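Local coordinates for protein copper chaperone PCu(A)C (Methylosinus trichosporium OB3b, PDB 6P1G) that binds copper(II) through a histidine brace in its PCuAC domain, and probably serves as a copper chaperone in a methane-oxidizing bacterium, at residues Gln55-Pro60 and Gly83-Leu88; Tyr30-Asn35 and Leu74-Met79; Trp16-Leu21 and Asp123-His128; Ile12-Leu17 and Asp116-Ala121; Glu24-Leu29 and Glu87-Ser92. One frame throughout, in Å; residues are numbered along the deposited sequence.

Contact 1: residues Gln55-Pro60 and Gly83-Leu88; sequences QFHIAP and GSHVEL. With ZN (zinc ion), chain D.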
# COMPACT_ATOMS: atom_id res chain seq x y z
N GLN A 55 -5.33 7.96 2.23
CA GLN A 55 -5.27 8.87 1.09
C GLN A 55 -4.24 8.34 0.10
O GLN A 55 -3.29 7.66 0.49
CB GLN A 55 -4.92 10.28 1.54
CG GLN A 55 -5.93 10.90 2.49
CD GLN A 55 -5.41 12.15 3.18
OE1 GLN A 55 -4.28 12.58 2.94
NE2 GLN A 55 -6.24 12.74 4.04
N PHE A 56 -4.44 8.66 -1.17
CA PHE A 56 -3.48 8.24 -2.19
C PHE A 56 -2.61 9.43 -2.56
O PHE A 56 -3.10 10.46 -3.03
CB PHE A 56 -4.21 7.67 -3.40
CG PHE A 56 -5.01 6.42 -3.10
CD1 PHE A 56 -6.29 6.51 -2.59
CD2 PHE A 56 -4.46 5.17 -3.30
CE1 PHE A 56 -7.02 5.37 -2.30
CE2 PHE A 56 -5.18 4.02 -3.02
CZ PHE A 56 -6.46 4.12 -2.51
N HIS A 57 -1.31 9.28 -2.34
CA HIS A 57 -0.34 10.36 -2.51
C HIS A 57 0.66 10.22 -3.64
O HIS A 57 1.12 9.13 -3.96
CB HIS A 57 0.44 10.57 -1.21
CG HIS A 57 -0.36 11.20 -0.11
ND1 HIS A 57 0.17 11.47 1.13
CD2 HIS A 57 -1.65 11.62 -0.07
CE1 HIS A 57 -0.76 12.03 1.89
NE2 HIS A 57 -1.87 12.13 1.18
N ILE A 58 0.97 11.36 -4.26
CA ILE A 58 2.10 11.48 -5.16
C ILE A 58 3.20 12.14 -4.33
O ILE A 58 2.91 13.01 -3.50
CB ILE A 58 1.78 12.33 -6.41
CG1 ILE A 58 0.56 11.78 -7.14
CG2 ILE A 58 2.98 12.37 -7.35
CD1 ILE A 58 0.72 10.35 -7.61
N ALA A 59 4.45 11.72 -4.52
CA ALA A 59 5.56 12.27 -3.75
C ALA A 59 5.69 13.79 -3.95
O ALA A 59 5.61 14.27 -5.07
CB ALA A 59 6.85 11.58 -4.12
N PRO A 60 5.91 14.54 -2.85
CA PRO A 60 6.08 14.09 -1.46
C PRO A 60 4.82 13.53 -0.81
O PRO A 60 4.76 12.34 -0.52
CB PRO A 60 6.53 15.37 -0.73
CG PRO A 60 6.96 16.32 -1.82
CD PRO A 60 6.08 15.99 -2.98
N GLY A 83 7.87 8.21 -5.46
CA GLY A 83 6.92 8.01 -6.53
C GLY A 83 5.49 8.25 -6.08
O GLY A 83 5.00 9.38 -6.10
N SER A 84 4.82 7.17 -5.69
CA SER A 84 3.45 7.26 -5.18
C SER A 84 3.27 6.27 -4.03
O SER A 84 4.01 5.29 -3.93
CB SER A 84 2.43 6.99 -6.29
OG SER A 84 2.29 5.61 -6.54
N HIS A 85 2.30 6.53 -3.17
CA HIS A 85 2.06 5.66 -2.03
C HIS A 85 0.67 5.88 -1.46
O HIS A 85 0.00 6.87 -1.78
CB HIS A 85 3.10 5.90 -0.94
CG HIS A 85 3.12 7.31 -0.44
ND1 HIS A 85 3.85 8.31 -1.04
CD2 HIS A 85 2.48 7.90 0.61
CE1 HIS A 85 3.68 9.45 -0.39
NE2 HIS A 85 2.85 9.22 0.62
N VAL A 86 0.24 4.96 -0.61
CA VAL A 86 -0.98 5.14 0.16
C VAL A 86 -0.63 5.69 1.53
O VAL A 86 0.21 5.13 2.24
CB VAL A 86 -1.76 3.82 0.31
CG1 VAL A 86 -2.96 4.01 1.22
CG2 VAL A 86 -2.19 3.29 -1.05
N GLU A 87 -1.26 6.79 1.89
CA GLU A 87 -1.07 7.38 3.21
C GLU A 87 -2.07 6.76 4.19
O GLU A 87 -3.27 6.81 3.96
CB GLU A 87 -1.24 8.90 3.16
CG GLU A 87 -0.75 9.63 4.40
CD GLU A 87 0.76 9.83 4.40
OE1 GLU A 87 1.38 9.66 3.34
OE2 GLU A 87 1.31 10.18 5.47
N LEU A 88 -1.56 6.17 5.26
CA LEU A 88 -2.42 5.59 6.29
C LEU A 88 -2.72 6.65 7.33
O LEU A 88 -1.82 7.12 8.02
CB LEU A 88 -1.75 4.37 6.92
CG LEU A 88 -1.22 3.32 5.94
CD1 LEU A 88 -0.58 2.15 6.68
CD2 LEU A 88 -2.33 2.82 5.03
ZN ZN D . 2.01 10.69 1.83

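Contact 2: residues Tyr30-Asn35 and Leu74-Met79; sequences YMLVVN and LSRVTM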
# COMPACT_ATOMS: atom_id res chain seq x y z
N TYR A 30 3.83 1.06 0.96
CA TYR A 30 4.51 0.79 -0.30
C TYR A 30 4.34 -0.67 -0.71
O TYR A 30 4.12 -1.53 0.13
CB TYR A 30 6.00 1.12 -0.19
CG TYR A 30 6.27 2.52 0.32
CD1 TYR A 30 6.03 3.63 -0.49
CD2 TYR A 30 6.77 2.73 1.59
CE1 TYR A 30 6.28 4.91 -0.03
CE2 TYR A 30 7.02 4.01 2.06
CZ TYR A 30 6.78 5.09 1.25
OH TYR A 30 7.03 6.36 1.72
N MET A 31 4.45 -0.92 -2.01
CA MET A 31 4.31 -2.27 -2.55
C MET A 31 4.60 -2.30 -4.04
O MET A 31 4.63 -1.26 -4.70
CB MET A 31 2.90 -2.81 -2.32
CG MET A 31 1.84 -2.07 -3.10
SD MET A 31 0.18 -2.57 -2.62
CE MET A 31 0.20 -2.17 -0.88
N LEU A 32 4.85 -3.50 -4.56
CA LEU A 32 4.91 -3.71 -6.00
C LEU A 32 3.68 -4.49 -6.44
O LEU A 32 3.40 -5.57 -5.93
CB LEU A 32 6.19 -4.45 -6.38
CG LEU A 32 6.23 -5.05 -7.79
CD1 LEU A 32 6.28 -3.96 -8.84
CD2 LEU A 32 7.43 -5.97 -7.92
N VAL A 33 2.92 -3.92 -7.38
CA VAL A 33 1.70 -4.56 -7.87
C VAL A 33 1.84 -5.00 -9.33
O VAL A 33 2.18 -4.19 -10.19
CB VAL A 33 0.48 -3.63 -7.74
CG1 VAL A 33 -0.77 -4.30 -8.28
CG2 VAL A 33 0.29 -3.22 -6.29
N VAL A 34 1.56 -6.27 -9.59
CA VAL A 34 1.62 -6.80 -10.95
C VAL A 34 0.21 -7.14 -11.44
O VAL A 34 -0.49 -7.96 -10.84
CB VAL A 34 2.50 -8.05 -11.03
CG1 VAL A 34 2.51 -8.60 -12.45
CG2 VAL A 34 3.91 -7.74 -10.57
N ASN A 35 -0.20 -6.49 -12.52
CA ASN A 35 -1.51 -6.73 -13.12
C ASN A 35 -1.41 -7.59 -14.37
O ASN A 35 -0.99 -7.11 -15.42
CB ASN A 35 -2.19 -5.39 -13.45
CG ASN A 35 -3.57 -5.56 -14.06
OD1 ASN A 35 -4.17 -6.64 -14.01
ND2 ASN A 35 -4.09 -4.49 -14.66
N LEU A 74 -1.36 -5.59 -18.01
CA LEU A 74 -0.07 -6.24 -18.25
C LEU A 74 1.12 -5.37 -17.83
O LEU A 74 2.08 -5.21 -18.58
CB LEU A 74 0.07 -6.64 -19.72
CG LEU A 74 -0.98 -7.64 -20.21
CD1 LEU A 74 -0.86 -7.84 -21.71
CD2 LEU A 74 -0.84 -8.96 -19.47
N SER A 75 1.04 -4.81 -16.63
CA SER A 75 2.05 -3.86 -16.17
C SER A 75 2.51 -4.15 -14.75
O SER A 75 1.83 -4.85 -13.99
CB SER A 75 1.51 -2.43 -16.27
OG SER A 75 0.54 -2.20 -15.25
N ARG A 76 3.66 -3.59 -14.39
CA ARG A 76 4.16 -3.67 -13.03
C ARG A 76 4.21 -2.25 -12.47
O ARG A 76 4.90 -1.39 -13.02
CB ARG A 76 5.53 -4.34 -12.98
CG ARG A 76 5.50 -5.78 -13.47
CD ARG A 76 6.89 -6.33 -13.74
NE ARG A 76 7.72 -6.34 -12.54
CZ ARG A 76 7.82 -7.39 -11.72
NH1 ARG A 76 7.13 -8.50 -11.97
NH2 ARG A 76 8.60 -7.32 -10.65
N VAL A 77 3.49 -2.02 -11.39
CA VAL A 77 3.46 -0.70 -10.77
C VAL A 77 4.09 -0.72 -9.39
O VAL A 77 3.65 -1.45 -8.50
CB VAL A 77 2.02 -0.16 -10.66
CG1 VAL A 77 2.01 1.16 -9.91
CG2 VAL A 77 1.41 -0.00 -12.05
N THR A 78 5.14 0.08 -9.22
CA THR A 78 5.82 0.16 -7.94
C THR A 78 5.38 1.39 -7.16
O THR A 78 5.46 2.52 -7.65
CB THR A 78 7.35 0.20 -8.10
OG1 THR A 78 7.79 -0.98 -8.79
CG2 THR A 78 8.02 0.25 -6.74
N MET A 79 4.89 1.16 -5.95
CA MET A 79 4.65 2.24 -5.02
C MET A 79 5.84 2.27 -4.07
O MET A 79 6.08 1.32 -3.34
CB MET A 79 3.34 2.01 -4.26
CG MET A 79 2.10 2.14 -5.12
SD MET A 79 0.64 1.48 -4.30
CE MET A 79 0.82 2.22 -2.68

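Contact 3: residues Trp16-Leu21 and Asp123-His128; sequences WLRAPL and DAMHAH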
# COMPACT_ATOMS: atom_id res chain seq x y z
N TRP A 16 5.00 -3.11 2.29
CA TRP A 16 5.73 -2.66 3.46
C TRP A 16 5.36 -1.21 3.73
O TRP A 16 4.86 -0.53 2.84
CB TRP A 16 7.24 -2.81 3.28
CG TRP A 16 7.84 -1.97 2.19
CD1 TRP A 16 7.80 -2.21 0.84
CD2 TRP A 16 8.58 -0.75 2.35
NE1 TRP A 16 8.47 -1.22 0.16
CE2 TRP A 16 8.95 -0.31 1.06
CE3 TRP A 16 8.96 0.01 3.46
CZ2 TRP A 16 9.68 0.86 0.86
CZ3 TRP A 16 9.69 1.17 3.25
CH2 TRP A 16 10.04 1.58 1.96
N LEU A 17 5.62 -0.75 4.94
CA LEU A 17 5.28 0.62 5.27
C LEU A 17 6.34 1.28 6.14
O LEU A 17 7.04 0.62 6.91
CB LEU A 17 3.92 0.68 5.97
CG LEU A 17 3.71 -0.01 7.33
CD1 LEU A 17 4.06 0.93 8.48
CD2 LEU A 17 2.27 -0.50 7.45
N ARG A 18 6.47 2.60 6.00
CA ARG A 18 7.31 3.37 6.89
C ARG A 18 6.51 3.72 8.13
O ARG A 18 5.50 4.43 8.05
CB ARG A 18 7.83 4.63 6.20
CG ARG A 18 9.00 4.40 5.26
CD ARG A 18 9.45 5.70 4.61
NE ARG A 18 10.69 5.54 3.86
CZ ARG A 18 11.18 6.44 3.01
NH1 ARG A 18 10.52 7.57 2.80
NH2 ARG A 18 12.32 6.21 2.38
N ALA A 19 6.95 3.21 9.28
CA ALA A 19 6.29 3.46 10.55
C ALA A 19 6.24 4.96 10.84
O ALA A 19 7.16 5.68 10.47
CB ALA A 19 7.00 2.72 11.67
N PRO A 20 5.16 5.42 11.48
CA PRO A 20 5.04 6.85 11.80
C PRO A 20 6.11 7.29 12.80
O PRO A 20 6.62 6.47 13.56
CB PRO A 20 3.64 6.96 12.42
CG PRO A 20 3.35 5.59 12.93
CD PRO A 20 4.02 4.64 11.98
N LEU A 21 6.45 8.58 12.78
CA LEU A 21 7.36 9.12 13.78
C LEU A 21 6.67 9.08 15.14
O LEU A 21 5.45 8.97 15.21
CB LEU A 21 7.76 10.56 13.44
CG LEU A 21 8.52 10.82 12.13
CD1 LEU A 21 8.79 12.31 11.98
CD2 LEU A 21 9.81 10.02 12.06
N ASP A 123 12.71 5.74 7.89
CA ASP A 123 13.58 6.13 6.78
C ASP A 123 14.02 4.93 5.93
O ASP A 123 14.97 5.02 5.17
CB ASP A 123 14.81 6.87 7.30
CG ASP A 123 15.76 5.96 8.06
OD1 ASP A 123 15.27 5.05 8.77
OD2 ASP A 123 16.98 6.16 7.96
N ALA A 124 13.30 3.82 6.07
CA ALA A 124 13.68 2.58 5.39
C ALA A 124 13.44 2.61 3.89
O ALA A 124 12.54 3.31 3.40
CB ALA A 124 12.94 1.41 6.01
N MET A 125 14.25 1.85 3.16
CA MET A 125 14.04 1.63 1.74
C MET A 125 13.89 0.14 1.45
O MET A 125 14.29 -0.70 2.26
CB MET A 125 15.20 2.19 0.92
CG MET A 125 15.25 3.71 0.86
SD MET A 125 13.76 4.45 0.16
CE MET A 125 13.51 3.44 -1.30
N HIS A 126 13.31 -0.20 0.31
CA HIS A 126 13.23 -1.59 -0.11
C HIS A 126 13.28 -1.72 -1.63
O HIS A 126 12.48 -1.12 -2.35
CB HIS A 126 11.97 -2.26 0.42
CG HIS A 126 11.89 -3.72 0.11
ND1 HIS A 126 11.33 -4.21 -1.05
CD2 HIS A 126 12.32 -4.80 0.80
CE1 HIS A 126 11.41 -5.53 -1.06
NE2 HIS A 126 12.00 -5.91 0.06
N ALA A 127 14.23 -2.52 -2.11
CA ALA A 127 14.33 -2.84 -3.53
C ALA A 127 13.68 -4.20 -3.78
O ALA A 127 14.06 -5.20 -3.16
CB ALA A 127 15.78 -2.84 -3.99
N HIS A 128 12.71 -4.24 -4.67
CA HIS A 128 11.97 -5.46 -4.96
C HIS A 128 12.78 -6.44 -5.81
O HIS A 128 13.39 -6.05 -6.80
CB HIS A 128 10.65 -5.13 -5.65
CG HIS A 128 9.67 -4.41 -4.77
ND1 HIS A 128 8.81 -5.07 -3.91
CD2 HIS A 128 9.42 -3.09 -4.62
CE1 HIS A 128 8.07 -4.18 -3.27
NE2 HIS A 128 8.42 -2.97 -3.68
O HOH W 1 8.20 -0.55 -2.67

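Contact 4: residues Ile12-Leu17 and Asp116-Ala121; sequences IEHPWL and DAAVEA. With CU (copper (II) ion), chain C.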
# COMPACT_ATOMS: atom_id res chain seq x y z
N ILE A 12 0.56 -9.00 -5.51
CA ILE A 12 1.19 -7.97 -4.68
C ILE A 12 2.49 -8.49 -4.07
O ILE A 12 2.49 -9.50 -3.37
CB ILE A 12 0.25 -7.51 -3.55
CG1 ILE A 12 -1.06 -6.97 -4.13
CG2 ILE A 12 0.93 -6.45 -2.68
CD1 ILE A 12 -2.21 -7.94 -4.06
N GLU A 13 3.59 -7.78 -4.33
CA GLU A 13 4.89 -8.24 -3.86
C GLU A 13 5.45 -7.35 -2.76
O GLU A 13 5.59 -6.14 -2.93
CB GLU A 13 5.88 -8.30 -5.03
CG GLU A 13 5.47 -9.26 -6.13
CD GLU A 13 6.57 -9.50 -7.14
OE1 GLU A 13 6.31 -10.18 -8.16
OE2 GLU A 13 7.70 -9.02 -6.91
N HIS A 14 5.78 -7.99 -1.64
CA HIS A 14 6.36 -7.36 -0.45
C HIS A 14 5.74 -6.01 -0.12
O HIS A 14 6.38 -4.97 -0.29
CB HIS A 14 7.87 -7.19 -0.60
CG HIS A 14 8.55 -6.86 0.69
ND1 HIS A 14 8.73 -7.78 1.70
CD2 HIS A 14 9.06 -5.69 1.16
CE1 HIS A 14 9.34 -7.21 2.72
NE2 HIS A 14 9.56 -5.94 2.42
N PRO A 15 4.48 -6.02 0.33
CA PRO A 15 3.94 -4.77 0.86
C PRO A 15 4.69 -4.39 2.13
O PRO A 15 5.02 -5.27 2.93
CB PRO A 15 2.47 -5.10 1.14
CG PRO A 15 2.46 -6.57 1.36
CD PRO A 15 3.52 -7.13 0.46
N TRP A 16 5.00 -3.11 2.29
CA TRP A 16 5.73 -2.66 3.46
C TRP A 16 5.36 -1.21 3.73
O TRP A 16 4.86 -0.53 2.84
CB TRP A 16 7.24 -2.81 3.28
CG TRP A 16 7.84 -1.97 2.19
CD1 TRP A 16 7.80 -2.21 0.84
CD2 TRP A 16 8.58 -0.75 2.35
NE1 TRP A 16 8.47 -1.22 0.16
CE2 TRP A 16 8.95 -0.31 1.06
CE3 TRP A 16 8.96 0.01 3.46
CZ2 TRP A 16 9.68 0.86 0.86
CZ3 TRP A 16 9.69 1.17 3.25
CH2 TRP A 16 10.04 1.58 1.96
N LEU A 17 5.62 -0.75 4.94
CA LEU A 17 5.28 0.62 5.27
C LEU A 17 6.34 1.28 6.14
O LEU A 17 7.04 0.62 6.91
CB LEU A 17 3.92 0.68 5.97
CG LEU A 17 3.71 -0.01 7.33
CD1 LEU A 17 4.06 0.93 8.48
CD2 LEU A 17 2.27 -0.50 7.45
N ASP A 116 -0.25 -8.74 5.06
CA ASP A 116 0.53 -8.28 6.20
C ASP A 116 1.71 -7.47 5.69
O ASP A 116 2.68 -8.02 5.16
CB ASP A 116 1.01 -9.45 7.06
CG ASP A 116 -0.13 -10.25 7.66
OD1 ASP A 116 -0.69 -9.80 8.69
OD2 ASP A 116 -0.48 -11.31 7.11
N ALA A 117 1.63 -6.16 5.86
CA ALA A 117 2.69 -5.27 5.44
C ALA A 117 3.78 -5.24 6.50
O ALA A 117 3.50 -5.10 7.69
CB ALA A 117 2.15 -3.87 5.19
N ALA A 118 5.03 -5.38 6.07
CA ALA A 118 6.15 -5.32 6.99
C ALA A 118 6.30 -3.91 7.53
O ALA A 118 6.35 -2.94 6.76
CB ALA A 118 7.43 -5.78 6.31
N VAL A 119 6.37 -3.78 8.85
CA VAL A 119 6.56 -2.47 9.45
C VAL A 119 8.05 -2.16 9.51
O VAL A 119 8.81 -2.86 10.19
CB VAL A 119 5.96 -2.39 10.86
CG1 VAL A 119 6.14 -0.99 11.43
CG2 VAL A 119 4.48 -2.76 10.83
N GLU A 120 8.45 -1.12 8.80
CA GLU A 120 9.85 -0.75 8.69
C GLU A 120 10.12 0.62 9.30
O GLU A 120 9.18 1.38 9.56
CB GLU A 120 10.29 -0.77 7.22
CG GLU A 120 10.22 -2.15 6.58
CD GLU A 120 11.15 -3.16 7.22
OE1 GLU A 120 12.18 -2.75 7.80
OE2 GLU A 120 10.86 -4.37 7.16
N ALA A 121 11.39 0.93 9.52
CA ALA A 121 11.79 2.21 10.10
C ALA A 121 11.28 3.39 9.25
O ALA A 121 11.05 3.23 8.05
CB ALA A 121 13.31 2.27 10.23
CU CU C . 8.05 -9.75 1.45
O HOH W 2 10.58 -4.19 4.11

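Contact 5: residues Glu24-Leu29 and Glu87-Ser92; sequences ETRAQL and ELVDIS. With ZN (zinc ion), chain D.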
# COMPACT_ATOMS: atom_id res chain seq x y z
N GLU A 24 3.15 10.71 15.94
CA GLU A 24 2.44 10.94 14.69
C GLU A 24 1.44 9.83 14.38
O GLU A 24 1.59 8.70 14.84
CB GLU A 24 3.42 11.11 13.53
CG GLU A 24 4.26 12.38 13.63
CD GLU A 24 3.42 13.64 13.82
OE1 GLU A 24 2.32 13.73 13.23
OE2 GLU A 24 3.85 14.53 14.58
N THR A 25 0.41 10.16 13.61
CA THR A 25 -0.67 9.23 13.32
C THR A 25 -0.80 8.94 11.82
O THR A 25 -1.85 8.52 11.35
CB THR A 25 -2.02 9.75 13.84
OG1 THR A 25 -2.30 11.03 13.26
CG2 THR A 25 -2.00 9.88 15.36
N ARG A 26 0.28 9.18 11.08
CA ARG A 26 0.28 8.91 9.64
C ARG A 26 1.47 8.05 9.23
O ARG A 26 2.58 8.22 9.74
CB ARG A 26 0.30 10.23 8.86
CG ARG A 26 -0.94 11.08 9.04
CD ARG A 26 -0.97 12.23 8.05
NE ARG A 26 -2.28 12.87 8.01
CZ ARG A 26 -2.85 13.35 6.90
NH1 ARG A 26 -2.21 13.26 5.74
NH2 ARG A 26 -4.05 13.91 6.96
N ALA A 27 1.24 7.13 8.29
CA ALA A 27 2.31 6.31 7.73
C ALA A 27 2.15 6.17 6.22
O ALA A 27 1.13 6.55 5.65
CB ALA A 27 2.33 4.95 8.39
N GLN A 28 3.17 5.61 5.57
CA GLN A 28 3.15 5.44 4.12
C GLN A 28 3.23 3.96 3.76
O GLN A 28 4.13 3.26 4.21
CB GLN A 28 4.31 6.19 3.47
CG GLN A 28 4.27 7.70 3.65
CD GLN A 28 4.74 8.14 5.03
OE1 GLN A 28 5.75 7.65 5.53
NE2 GLN A 28 4.00 9.06 5.64
N LEU A 29 2.30 3.50 2.93
CA LEU A 29 2.28 2.11 2.49
C LEU A 29 2.87 1.97 1.09
O LEU A 29 2.47 2.66 0.16
CB LEU A 29 0.85 1.56 2.53
CG LEU A 29 0.62 0.20 1.87
CD1 LEU A 29 1.45 -0.89 2.55
CD2 LEU A 29 -0.86 -0.14 1.93
N GLU A 87 -1.26 6.79 1.89
CA GLU A 87 -1.07 7.38 3.21
C GLU A 87 -2.07 6.76 4.19
O GLU A 87 -3.27 6.81 3.96
CB GLU A 87 -1.24 8.90 3.16
CG GLU A 87 -0.75 9.63 4.40
CD GLU A 87 0.76 9.83 4.40
OE1 GLU A 87 1.38 9.66 3.34
OE2 GLU A 87 1.31 10.18 5.47
N LEU A 88 -1.56 6.17 5.26
CA LEU A 88 -2.42 5.59 6.29
C LEU A 88 -2.72 6.65 7.33
O LEU A 88 -1.82 7.12 8.02
CB LEU A 88 -1.75 4.37 6.92
CG LEU A 88 -1.22 3.32 5.94
CD1 LEU A 88 -0.58 2.15 6.68
CD2 LEU A 88 -2.33 2.82 5.03
N VAL A 89 -4.00 7.01 7.45
CA VAL A 89 -4.40 8.17 8.24
C VAL A 89 -5.10 7.77 9.54
O VAL A 89 -5.88 6.82 9.57
CB VAL A 89 -5.32 9.09 7.42
CG1 VAL A 89 -5.65 10.36 8.20
CG2 VAL A 89 -4.66 9.44 6.10
N ASP A 90 -4.79 8.50 10.61
CA ASP A 90 -5.38 8.29 11.93
C ASP A 90 -5.08 6.88 12.43
O ASP A 90 -5.99 6.14 12.80
CB ASP A 90 -6.90 8.53 11.90
CG ASP A 90 -7.25 10.00 11.79
OD1 ASP A 90 -6.45 10.85 12.24
OD2 ASP A 90 -8.34 10.31 11.25
N ILE A 91 -3.80 6.53 12.43
CA ILE A 91 -3.36 5.27 12.99
C ILE A 91 -3.67 5.24 14.48
O ILE A 91 -3.33 6.16 15.22
CB ILE A 91 -1.86 5.05 12.75
CG1 ILE A 91 -1.59 4.98 11.24
CG2 ILE A 91 -1.38 3.78 13.44
CD1 ILE A 91 -0.14 4.85 10.90
N SER A 92 -4.31 4.16 14.91
CA SER A 92 -4.69 4.00 16.30
C SER A 92 -3.74 3.02 16.97
O SER A 92 -3.37 3.17 18.13
CB SER A 92 -6.14 3.50 16.41
OG SER A 92 -7.05 4.43 15.85
ZN ZN D . 2.01 10.69 1.83

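Contact 1: residues Gln55-Pro60 and Gly83-Leu88
H57 and H85 meet across two neighbouring strands with their ring planes 81° apart, an oblique pair joined by a zinc ion. H57 gives ND1 to the metal and H85 gives NE2, each at 2.1 Å from the zinc. E87 adds OE1 at 1.9 Å from the zinc, while its other oxygen, OE2, accepts from Q28 NE2. H61 completes the four-residue site. CB of H57 lies over one face of the H85 ring, 3.6 Å from its centroid. CB of E87 lies in turn over a face of the H57 ring. Strands 51-58 and 75-91 run antiparallel here, and H57-H85 and Q55-E87 are hydrogen-bonded pairs, which places all four side chains on the zinc face of the sheet. H57 NE2 donates to Q55 OE1 at 3.0 Å, on a lone pair in the amide carbonyl plane. Together with the zinc bond, this probably fixes the turn of the imidazole. On the other face, CG2 of V86 touches CE2 of F56 at 3.7 Å.

Contact 2: residues Tyr30-Asn35 and Leu74-Met79
M31 places CG between its backbone N and carbonyl carbon (chi1 67°), while M79 sets its CG anti to the carbonyl carbon (chi1 -69°). The two chains thus lie side by side and point the same way, with M31 CG 3.9 Å from M79 SD. Both chains bend at chi3. Y30 brings its CB to 3.2 Å from M79 O, and that oxygen lies near the plane of the tyrosine ring. Strands 26-35 and 75-91 pair antiparallel here. V33 and V77 exchange two backbone bonds, each 2.8 Å between N and O. At the far end L74 and S75 both face N35, which makes a G1 beta bulge. N35 OD1 accepts from A37 N, and its ND2 donates to P72 O and R39 O. On the opposite face from the methionines, R76 bends at chi3 (61°). V34 CG2 sits over one face of the guanidinium, 3.6 Å from R76 NH1. L32 CD2 comes obliquely to 3.3 Å from R76 NH2, and L32 CD1 touches T78 OG1.

Contact 3: residues Trp16-Leu21 and Asp123-His128
The last modelled residues, 123-128, lie over the W16 and R18 side chains of strand 10-18 beside the copper site. R18 reaches out with an extended chain and grips one backbone oxygen side-on. Its NE lies 2.9 Å from A124 O and its NH2 3.1 Å from the same atom. The oxygen sits in the guanidinium plane. NE approaches in the carbonyl plane, whereas NH2 comes from above it, and its bond is the more bent. M125 SD lies 3.2 Å from R18 NH2, oblique to the group. An alanine here would take away both donors, which would probably leave A124 O without these bonds and the tail freer to move. W16 packs against the residues that follow. CB of H126 lies over one face of the indole, 3.9 Å from the centroid of its five-membered ring. W16 NE1 donates to a water at 2.9 Å, and that water also bonds H128 NE2. The H126 ring stacks on copper ligand H14. The tail is tied by polar bonds at A124 and, through water, at H128, with the indole face between them. This is likely to keep H126 against the copper ligand.

Contact 4: residues Ile12-Leu17 and Asp116-Ala121
H14 binds the copper ion through ND1 at 2.1 Å and reaches toward E120 through a water. H14 NE2 donates to that water at 2.6 Å, with the water in the ring plane. The water donates weakly to E120 OE2 on the neighbouring strand. With CG anti to the backbone N (chi1 -166°), H14 turns its ring so that CE1 lies 4.3 Å from A118 CB. The chain of E120 bends at chi2 and crosses W16 at about a right angle, its CG 4.0 Å from W16 CE3. Three backbone bonds join the two strands. A118 N donates to P15 O, L17 N to A118 O at 2.9 Å, and E120 N to L17 O at 2.9 Å. The bonds alternate as in a parallel pair, although the strand segments diverge by 46°. On the other face from W16 and A118, L17 CD1 lies beside V119 CG1, and its other branch, CD2, meets A117 CB at 4.1 Å. Further out, H3 also binds the copper, through ND1, and its NE2 is hydrogen-bonded to D116 O. ND1 of H14, ND1 of H3 and the backbone N of M2, the first modelled residue and probably a leftover of the construct, bind the copper in the manner of a histidine brace, built here on the parallel pairing of strands 10-18 and 111-120.

Contact 5: residues Glu24-Leu29 and Glu87-Ser92
Q28 and E87 lie side by side and point the same way, their amide and carboxylate planes 44° apart. Q28 sets CG anti to the carbonyl carbon and then bends at chi2 (78°). This curl brings NE2 back to E87 OE2 at 2.9 Å. The oxygen is met on its syn side, with the donor 31° out of the carboxylate plane. E87 uses its other oxygen, OE1, for the zinc, so Q28 is a second-shell partner of a metal ligand. A leucine in its place would probably leave E87 OE2 without this donor and the zinc-bound carboxylate freer to turn. R26 sends an extended chain across E87 at about a right angle, and its CB comes to 3.5 Å from E87 OE2. Over one face of its guanidinium lies V89 CG1, 4.1 Å from R26 NH2. Strands 26-35 and 75-91 are antiparallel here, with A27 and L88 a hydrogen-bonded pair. L88 N donates to A27 O at 2.7 Å. Strand 75-91 then turns a corner at D90. Beyond it, I91 N donates to T25 O at 3.0 Å. The I91 side chain is extended at chi2, which carries CD1 back to 3.5 Å from A27 CB. On that same face, L88 CD2 rests against L29 CB at 4.2 Å.

In the fold
All five contacts reach one mixed sheet of a strand-rich domain. Contacts 2 and 5 pair the same two strands, 26-35 and 75-91, at places about 21 Å apart between centres. Contact 1 adds strand 51-58 on the other edge of 75-91 and shares E87 and L88 with contact 5, so both touch the zinc. Contacts 3 and 4 share W16 and L17 of strand 10-18, with centres about 7 Å apart, on the copper side. They join the start of the chain to its last modelled residues and enclose contacts 1, 2 and 5. Contacts 1 and 2 alternate in sequence. Backbone bonds between strands 10-18 and 26-35 put the copper and zinc sites on one continuous sheet.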